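Local coordinates for protein-glutamate methylesterase/protein-glutamine glutaminase (Thermotoga maritima, PDB 3SFT), which probably removes methyl groups from methylglutamate residues of chemotaxis receptors and deamidates specific receptor glutamines, through the C-terminal catalytic domain described here, at residues G7-I12 with S125-V130; V63-D68 with I79-F84; D157-V162 with V179-K184. All coordinates share one frame; numbering follows the deposited sequence.

Near the N terminus the chain lays down strand 9-14, and contact 1 closes the longest loop when 125-130 returns beside it, placing strand 127-131 next to 9-14 inside the parallel sheet. Contact 2 is nested within that loop: 63-68, on the outermost strand 62-65, meets 79-84 where the chain leaves strand 76-79 for the antiparallel pair 85-91 and 94-100. Contact 3 follows in series, after contact 1 has closed, and joins the turn after strand 152-156 to the end of the last strand, 178-180. Contacts 2 and 3 thus bind the two margins of one sheet, their centres about 25 Å apart, and contact 1 its middle.

Contact 1: residues G7-I12 with S125-V130; sequences GKIVVI and SKTIAV
I128 O is gripped by the backbone of 9-12 at two points: V11 N donates to it over 2.9 Å, at 167° and nearly along the C=O axis, and the CA-H of V10 adds a contact with CA 3.3 Å from the oxygen. I9 O takes I128 N and V11 O takes V130 N, while I9 N reaches K126 O in a longer bond of 3.3 Å. This is regular parallel pairing, with I9 opposite T127 and I12 opposite V130, between two inner strands of the modified doubly wound CheB fold.

On the face carrying V10, I12, I128 and V130, V10 CG1 meets V130 CG2 at 3.9 Å; CG1 is set anti to the backbone N (chi1 -179°). I12 lies alongside V130 and brings CG1 to its CB. L189 and L192 of helix 185-192 touch I128, and I185 touches V130. On the other face I9 CG2 and T127 CG2 touch, T127 OG1 bonds K124 O, helix 112-123 touches V11 and A129, and V146 of helix 140-148 touches T127 and A129.

At the strand starts K8 CB lies 3.1 Å from K126 O; further out the two chains cross, K8 CE 3.9 Å from K126 CD. K8 NZ bonds L192 O and is 6.1 Å from K126 NZ. Polarity is therefore spent on main-chain bonds and the V10/I128 face is left to hydrocarbon, while the like-charged lysines meet through their aliphatic stems.

Contact 2: residues V63-D68 with I79-F84; sequences VKEAED and IAPGDF
Two backbone hydrogen bonds join K64 and A66 to I79, one on each side of E65. I79 N donates to K64 O over 2.9 Å at 162°, lying in the carbonyl plane. A66 N returns a bond to I79 O, nearly straight at 169°, although the donor stands above that carbonyl's plane. The same oxygen receives the CA-H of E65, with CA at 3.4 Å, and the E65 CG methylene also comes close to it.

Apolar contacts lie to both ends of this pairing. V63 crosses I79 so that its CG1 sits 4.1 Å from I79 CG1, and both side chains reach helix 48-58, V63 at L55 and I79 at A52. Further along, P81 presents its ring to two residues: CB faces the E65 chain, 3.8 Å from CG, while CD approaches A66 CB. E65 has CG anti to the backbone N (chi1 -155°), which brings CG to P81 CB. Set apart from these is a carbon-to-carbonyl contact, P81 CD lying 3.6 Å from A66 O.

The one bridge between these segments, E65 with I79, lies where the outermost strand 62-65 and its neighbour 76-79 end at the edge of the parallel sheet. Beyond it the 79-84 chain runs on toward strand 85-91, and strand 94-100 touches A66 through F97 and P81 through L99.

Charged groups gather on 63-68. K64 bends toward the residues that follow it, NZ donating to E65 O at 2.8 Å and forming a salt bridge with E67 OE2 at 3.1 Å, through that oxygen's anti lone pair; E70 supplies a second carboxylate. E65 OE1, by contrast, is bound by T48 OG1 of helix 48-58.

Contact 3: residues D157-V162 with V179-K184; sequences DKETCV and VLPAYK
T160 meets 179-184 with every side-chain atom. Its CB lies 4.0 Å from A182 CB; OG1 accepts A182 N over 2.8 Å in an almost straight bond (177°), and CG2 rests 3.8 Å from P181 CB, with Y183 CE2 also in contact. OG1 stands between the backbone N and the carbonyl carbon (chi1 54°), and it has a second hydrogen-bond partner in E156 OE2.

E159, extended beyond CG, crosses Y183 at about a right angle. Its OE2 lies at the ring's edge and accepts a hydrogen bond from Y183 OH at 2.7 Å on its syn side, the carboxylate and ring planes being 58° apart. P181 CG lies 3.6 Å above one face of the Y183 ring, offset toward the rim.

At the start of the turn D157 N donates to L180 O, from well above the carbonyl plane. D157 OD2 accepts E159 N at 2.8 Å, an Asx turn in the loop after strand 152-156.

The hydroxyl of T160, bonded to a main-chain N-H and a carboxylate, thus ties the turn to the chain just after strand 178-180 in a buried spot, while the phenol-carboxylate bond joins two exposed residues.

Contact 1: residues G7-I12 with S125-V130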
loop_
_atom_site.group_PDB
_atom_site.type_symbol
_atom_site.label_atom_id
_atom_site.label_comp_id
_atom_site.label_asym_id
_atom_site.label_seq_id
_atom_site.Cartn_x
_atom_site.Cartn_y
_atom_site.Cartn_z
ATOM N N GLY A 7 -9.666 -13.262 5.030
ATOM C CA GLY A 7 -8.951 -12.819 3.848
ATOM C C GLY A 7 -7.646 -12.080 4.083
ATOM O O GLY A 7 -7.208 -11.870 5.218
ATOM N N LYS A 8 -7.036 -11.669 2.981
ATOM C CA LYS A 8 -5.775 -10.952 3.013
ATOM C C LYS A 8 -5.969 -9.467 2.740
ATOM O O LYS A 8 -7.093 -9.001 2.538
ATOM C CB LYS A 8 -4.827 -11.551 1.972
ATOM C CG LYS A 8 -4.649 -13.051 2.125
ATOM C CD LYS A 8 -3.546 -13.590 1.243
ATOM C CE LYS A 8 -3.370 -15.085 1.470
ATOM N NZ LYS A 8 -2.179 -15.631 0.761
ATOM N N ILE A 9 -4.867 -8.725 2.777
ATOM C CA ILE A 9 -4.878 -7.296 2.500
ATOM C C ILE A 9 -3.570 -6.915 1.813
ATOM O O ILE A 9 -2.521 -7.514 2.061
ATOM C CB ILE A 9 -5.051 -6.447 3.787
ATOM C CG1 ILE A 9 -5.385 -4.998 3.413
ATOM C CG2 ILE A 9 -3.791 -6.515 4.658
ATOM C CD1 ILE A 9 -5.601 -4.094 4.604
ATOM N N VAL A 10 -3.654 -5.957 0.903
ATOM C CA VAL A 10 -2.484 -5.482 0.193
ATOM C C VAL A 10 -2.290 -4.011 0.545
ATOM O O VAL A 10 -3.198 -3.201 0.394
ATOM C CB VAL A 10 -2.643 -5.638 -1.335
ATOM C CG1 VAL A 10 -1.383 -5.150 -2.047
ATOM C CG2 VAL A 10 -2.926 -7.093 -1.690
ATOM N N VAL A 11 -1.126 -3.690 1.090
ATOM C CA VAL A 11 -0.805 -2.323 1.453
ATOM C C VAL A 11 0.382 -1.924 0.585
ATOM O O VAL A 11 1.431 -2.570 0.614
ATOM C CB VAL A 11 -0.445 -2.203 2.948
ATOM C CG1 VAL A 11 -0.075 -0.766 3.287
ATOM C CG2 VAL A 11 -1.615 -2.668 3.812
ATOM N N ILE A 12 0.179 -0.884 -0.218
ATOM C CA ILE A 12 1.192 -0.383 -1.134
ATOM C C ILE A 12 1.712 0.972 -0.694
ATOM O O ILE A 12 0.930 1.861 -0.347
ATOM C CB ILE A 12 0.616 -0.208 -2.559
ATOM C CG1 ILE A 12 -0.066 -1.500 -3.023
ATOM C CG2 ILE A 12 1.721 0.216 -3.520
ATOM C CD1 ILE A 12 -0.544 -1.474 -4.473
ATOM N N SER A 125 -0.049 -12.962 9.193
ATOM C CA SER A 125 0.500 -13.706 8.055
ATOM C C SER A 125 -0.245 -13.476 6.739
ATOM O O SER A 125 0.281 -13.772 5.668
ATOM C CB SER A 125 0.584 -15.208 8.360
ATOM O OG SER A 125 -0.694 -15.822 8.341
ATOM N N LYS A 126 -1.457 -12.931 6.818
ATOM C CA LYS A 126 -2.253 -12.659 5.623
ATOM C C LYS A 126 -2.008 -11.247 5.065
ATOM O O LYS A 126 -2.734 -10.781 4.182
ATOM C CB LYS A 126 -3.747 -12.865 5.921
ATOM C CG LYS A 126 -4.115 -14.286 6.350
ATOM C CD LYS A 126 -3.599 -15.322 5.354
ATOM C CE LYS A 126 -3.917 -16.744 5.805
ATOM N NZ LYS A 126 -5.387 -17.026 5.802
ATOM N N THR A 127 -0.987 -10.571 5.589
ATOM C CA THR A 127 -0.640 -9.222 5.145
ATOM C C THR A 127 0.340 -9.284 3.980
ATOM O O THR A 127 1.301 -10.052 4.002
ATOM C CB THR A 127 0.028 -8.397 6.274
ATOM O OG1 THR A 127 -0.768 -8.474 7.461
ATOM C CG2 THR A 127 0.169 -6.925 5.863
ATOM N N ILE A 128 0.074 -8.487 2.954
ATOM C CA ILE A 128 0.944 -8.410 1.790
ATOM C C ILE A 128 1.360 -6.948 1.635
ATOM O O ILE A 128 0.502 -6.072 1.528
ATOM C CB ILE A 128 0.224 -8.868 0.498
ATOM C CG1 ILE A 128 -0.140 -10.354 0.581
ATOM C CG2 ILE A 128 1.120 -8.628 -0.715
ATOM C CD1 ILE A 128 -0.912 -10.873 -0.647
ATOM N N ALA A 129 2.665 -6.686 1.680
ATOM C CA ALA A 129 3.187 -5.326 1.532
ATOM C C ALA A 129 3.869 -5.169 0.180
ATOM O O ALA A 129 4.569 -6.072 -0.278
ATOM C CB ALA A 129 4.176 -5.000 2.653
ATOM N N VAL A 130 3.648 -4.024 -0.457
ATOM C CA VAL A 130 4.246 -3.727 -1.753
ATOM C C VAL A 130 4.909 -2.358 -1.658
ATOM O O VAL A 130 4.236 -1.348 -1.488
ATOM C CB VAL A 130 3.183 -3.699 -2.890
ATOM C CG1 VAL A 130 3.865 -3.496 -4.235
ATOM C CG2 VAL A 130 2.384 -4.992 -2.906
#

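Contact 2: residues V63-D68 with I79-F84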
loop_
_atom_site.group_PDB
_atom_site.type_symbol
_atom_site.label_atom_id
_atom_site.label_comp_id
_atom_site.label_asym_id
_atom_site.label_seq_id
_atom_site.Cartn_x
_atom_site.Cartn_y
_atom_site.Cartn_z
ATOM N N VAL A 63 -11.660 2.682 -7.295
ATOM C CA VAL A 63 -10.610 3.431 -6.617
ATOM C C VAL A 63 -11.155 4.722 -6.031
ATOM O O VAL A 63 -11.736 5.546 -6.739
ATOM C CB VAL A 63 -9.438 3.759 -7.568
ATOM C CG1 VAL A 63 -8.301 4.409 -6.794
ATOM C CG2 VAL A 63 -8.955 2.494 -8.277
ATOM N N LYS A 64 -10.933 4.906 -4.735
ATOM C CA LYS A 64 -11.411 6.093 -4.047
ATOM C C LYS A 64 -10.474 6.438 -2.909
ATOM O O LYS A 64 -9.582 5.666 -2.566
ATOM C CB LYS A 64 -12.818 5.850 -3.482
ATOM C CG LYS A 64 -12.878 4.773 -2.388
ATOM C CD LYS A 64 -14.310 4.476 -1.941
ATOM C CE LYS A 64 -14.936 5.652 -1.226
ATOM N NZ LYS A 64 -14.206 5.972 0.028
ATOM N N GLU A 65 -10.706 7.600 -2.317
ATOM C CA GLU A 65 -9.921 8.071 -1.196
ATOM C C GLU A 65 -10.468 7.373 0.055
ATOM O O GLU A 65 -11.678 7.173 0.176
ATOM C CB GLU A 65 -10.087 9.586 -1.084
ATOM C CG GLU A 65 -8.939 10.306 -0.403
ATOM C CD GLU A 65 -8.883 11.790 -0.752
ATOM O OE1 GLU A 65 -7.774 12.283 -1.050
ATOM O OE2 GLU A 65 -9.942 12.459 -0.729
ATOM N N ALA A 66 -9.580 6.943 0.952
ATOM C CA ALA A 66 -10.013 6.286 2.183
ATOM C C ALA A 66 -10.683 7.320 3.075
ATOM O O ALA A 66 -10.219 8.455 3.163
ATOM C CB ALA A 66 -8.827 5.665 2.909
ATOM N N GLU A 67 -11.781 6.928 3.721
ATOM C CA GLU A 67 -12.515 7.826 4.612
ATOM C C GLU A 67 -12.509 7.326 6.050
ATOM O O GLU A 67 -12.498 6.118 6.304
ATOM C CB GLU A 67 -13.960 8.001 4.140
ATOM C CG GLU A 67 -14.090 8.635 2.772
ATOM C CD GLU A 67 -15.534 8.817 2.356
ATOM O OE1 GLU A 67 -16.211 9.694 2.937
ATOM O OE2 GLU A 67 -15.990 8.083 1.448
ATOM N N ASP A 68 -12.526 8.271 6.986
ATOM C CA ASP A 68 -12.519 7.964 8.406
ATOM C C ASP A 68 -13.753 7.140 8.798
ATOM O O ASP A 68 -14.883 7.493 8.454
ATOM C CB ASP A 68 -12.455 9.267 9.203
ATOM C CG ASP A 68 -12.332 9.038 10.693
ATOM O OD1 ASP A 68 -11.371 8.373 11.127
ATOM O OD2 ASP A 68 -13.202 9.534 11.434
ATOM N N ILE A 79 -6.980 5.191 -1.488
ATOM C CA ILE A 79 -5.831 6.091 -1.500
ATOM C C ILE A 79 -5.852 6.883 -0.191
ATOM O O ILE A 79 -6.870 7.493 0.150
ATOM C CB ILE A 79 -5.905 7.101 -2.682
ATOM C CG1 ILE A 79 -6.076 6.374 -4.023
ATOM C CG2 ILE A 79 -4.685 7.991 -2.691
ATOM C CD1 ILE A 79 -5.053 5.279 -4.301
ATOM N N ALA A 80 -4.747 6.865 0.548
ATOM C CA ALA A 80 -4.681 7.597 1.812
ATOM C C ALA A 80 -4.763 9.111 1.577
ATOM O O ALA A 80 -4.052 9.649 0.735
ATOM C CB ALA A 80 -3.399 7.240 2.562
ATOM N N PRO A 81 -5.675 9.806 2.280
ATOM C CA PRO A 81 -5.828 11.256 2.129
ATOM C C PRO A 81 -4.697 11.999 2.845
ATOM O O PRO A 81 -4.047 11.440 3.736
ATOM C CB PRO A 81 -7.180 11.519 2.789
ATOM C CG PRO A 81 -7.198 10.525 3.896
ATOM C CD PRO A 81 -6.686 9.270 3.212
ATOM N N GLY A 82 -4.475 13.257 2.467
ATOM C CA GLY A 82 -3.416 14.045 3.076
ATOM C C GLY A 82 -3.687 14.526 4.493
ATOM O O GLY A 82 -4.806 14.422 4.990
ATOM N N ASP A 83 -2.633 15.011 5.148
ATOM C CA ASP A 83 -2.688 15.543 6.512
ATOM C C ASP A 83 -2.848 14.533 7.651
ATOM O O ASP A 83 -2.680 14.891 8.819
ATOM C CB ASP A 83 -3.781 16.615 6.628
ATOM C CG ASP A 83 -3.525 17.816 5.732
ATOM O OD1 ASP A 83 -2.393 18.351 5.769
ATOM O OD2 ASP A 83 -4.459 18.224 5.002
ATOM N N PHE A 84 -3.167 13.284 7.323
ATOM C CA PHE A 84 -3.360 12.253 8.348
ATOM C C PHE A 84 -2.645 10.946 8.020
ATOM O O PHE A 84 -2.379 10.645 6.857
ATOM C CB PHE A 84 -4.849 11.894 8.494
ATOM C CG PHE A 84 -5.745 13.046 8.862
ATOM C CD1 PHE A 84 -5.960 13.382 10.192
ATOM C CD2 PHE A 84 -6.443 13.741 7.876
ATOM C CE1 PHE A 84 -6.865 14.394 10.538
ATOM C CE2 PHE A 84 -7.345 14.753 8.210
ATOM C CZ PHE A 84 -7.557 15.080 9.541
#

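Contact 3: residues D157-V162 with V179-K184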
loop_
_atom_site.group_PDB
_atom_site.type_symbol
_atom_site.label_atom_id
_atom_site.label_comp_id
_atom_site.label_asym_id
_atom_site.label_seq_id
_atom_site.Cartn_x
_atom_site.Cartn_y
_atom_site.Cartn_z
ATOM N N ASP A 157 11.288 -3.674 -8.544
ATOM C CA ASP A 157 12.592 -3.801 -9.177
ATOM C C ASP A 157 13.022 -2.450 -9.755
ATOM O O ASP A 157 12.188 -1.665 -10.219
ATOM C CB ASP A 157 12.515 -4.858 -10.292
ATOM C CG ASP A 157 13.865 -5.163 -10.914
ATOM O OD1 ASP A 157 14.473 -6.190 -10.551
ATOM O OD2 ASP A 157 14.318 -4.381 -11.770
ATOM N N LYS A 158 14.326 -2.198 -9.738
ATOM C CA LYS A 158 14.908 -0.953 -10.246
ATOM C C LYS A 158 14.485 -0.617 -11.680
ATOM O O LYS A 158 14.414 0.552 -12.058
ATOM C CB LYS A 158 16.440 -1.025 -10.171
ATOM C CG LYS A 158 17.138 0.292 -10.480
ATOM C CD LYS A 158 18.654 0.154 -10.446
ATOM C CE LYS A 158 19.337 1.491 -10.705
ATOM N NZ LYS A 158 19.093 2.474 -9.612
ATOM N N GLU A 159 14.202 -1.646 -12.472
ATOM C CA GLU A 159 13.796 -1.468 -13.866
ATOM C C GLU A 159 12.675 -0.450 -14.076
ATOM O O GLU A 159 12.800 0.466 -14.895
ATOM C CB GLU A 159 13.365 -2.813 -14.459
ATOM C CG GLU A 159 12.895 -2.740 -15.911
ATOM C CD GLU A 159 12.307 -4.051 -16.414
ATOM O OE1 GLU A 159 12.715 -5.132 -15.937
ATOM O OE2 GLU A 159 11.430 -3.994 -17.298
ATOM N N THR A 160 11.589 -0.604 -13.326
ATOM C CA THR A 160 10.439 0.277 -13.469
ATOM C C THR A 160 10.365 1.469 -12.511
ATOM O O THR A 160 9.429 2.260 -12.585
ATOM C CB THR A 160 9.131 -0.534 -13.404
ATOM O OG1 THR A 160 9.108 -1.320 -12.208
ATOM C CG2 THR A 160 9.028 -1.464 -14.610
ATOM N N CYS A 161 11.359 1.611 -11.636
ATOM C CA CYS A 161 11.380 2.716 -10.681
ATOM C C CYS A 161 11.934 4.008 -11.256
ATOM O O CYS A 161 12.849 3.997 -12.082
ATOM C CB CYS A 161 12.245 2.373 -9.459
ATOM S SG CYS A 161 11.629 1.104 -8.348
ATOM N N VAL A 162 11.385 5.126 -10.798
ATOM C CA VAL A 162 11.896 6.425 -11.193
ATOM C C VAL A 162 13.047 6.655 -10.202
ATOM O O VAL A 162 14.144 7.060 -10.589
ATOM C CB VAL A 162 10.825 7.526 -11.081
ATOM C CG1 VAL A 162 11.441 8.886 -11.366
ATOM C CG2 VAL A 162 9.709 7.253 -12.085
ATOM N N VAL A 179 11.229 -9.316 -5.750
ATOM C CA VAL A 179 11.726 -8.065 -6.312
ATOM C C VAL A 179 11.213 -8.153 -7.741
ATOM O O VAL A 179 11.705 -8.955 -8.533
ATOM C CB VAL A 179 13.267 -7.995 -6.287
ATOM C CG1 VAL A 179 13.738 -6.673 -6.885
ATOM C CG2 VAL A 179 13.769 -8.126 -4.847
ATOM N N LEU A 180 10.191 -7.364 -8.055
ATOM C CA LEU A 180 9.571 -7.426 -9.374
ATOM C C LEU A 180 9.303 -6.093 -10.046
ATOM O O LEU A 180 8.978 -5.107 -9.387
ATOM C CB LEU A 180 8.224 -8.150 -9.256
ATOM C CG LEU A 180 8.161 -9.556 -8.659
ATOM C CD1 LEU A 180 6.745 -9.837 -8.205
ATOM C CD2 LEU A 180 8.616 -10.585 -9.678
ATOM N N PRO A 181 9.455 -6.041 -11.380
ATOM C CA PRO A 181 9.183 -4.779 -12.073
ATOM C C PRO A 181 7.675 -4.574 -11.907
ATOM O O PRO A 181 6.931 -5.544 -11.755
ATOM C CB PRO A 181 9.590 -5.086 -13.514
ATOM C CG PRO A 181 9.418 -6.569 -13.629
ATOM C CD PRO A 181 9.966 -7.058 -12.312
ATOM N N ALA A 182 7.236 -3.322 -11.874
ATOM C CA ALA A 182 5.825 -2.998 -11.661
ATOM C C ALA A 182 4.812 -3.841 -12.427
ATOM O O ALA A 182 3.833 -4.304 -11.844
ATOM C CB ALA A 182 5.581 -1.517 -11.917
ATOM N N TYR A 183 5.054 -4.055 -13.718
ATOM C CA TYR A 183 4.141 -4.836 -14.554
ATOM C C TYR A 183 3.967 -6.307 -14.154
ATOM O O TYR A 183 2.960 -6.928 -14.505
ATOM C CB TYR A 183 4.516 -4.709 -16.040
ATOM C CG TYR A 183 5.940 -5.103 -16.391
ATOM C CD1 TYR A 183 6.276 -6.436 -16.647
ATOM C CD2 TYR A 183 6.945 -4.141 -16.484
ATOM C CE1 TYR A 183 7.577 -6.799 -16.987
ATOM C CE2 TYR A 183 8.246 -4.492 -16.821
ATOM C CZ TYR A 183 8.554 -5.825 -17.072
ATOM O OH TYR A 183 9.839 -6.183 -17.406
ATOM N N LYS A 184 4.940 -6.874 -13.443
ATOM C CA LYS A 184 4.825 -8.265 -13.001
ATOM C C LYS A 184 4.192 -8.383 -11.614
ATOM O O LYS A 184 3.859 -9.481 -11.168
ATOM C CB LYS A 184 6.183 -8.971 -13.016
ATOM C CG LYS A 184 6.585 -9.514 -14.386
ATOM C CD LYS A 184 7.853 -10.348 -14.300
ATOM C CE LYS A 184 8.221 -10.973 -15.645
ATOM N NZ LYS A 184 7.218 -11.980 -16.103
#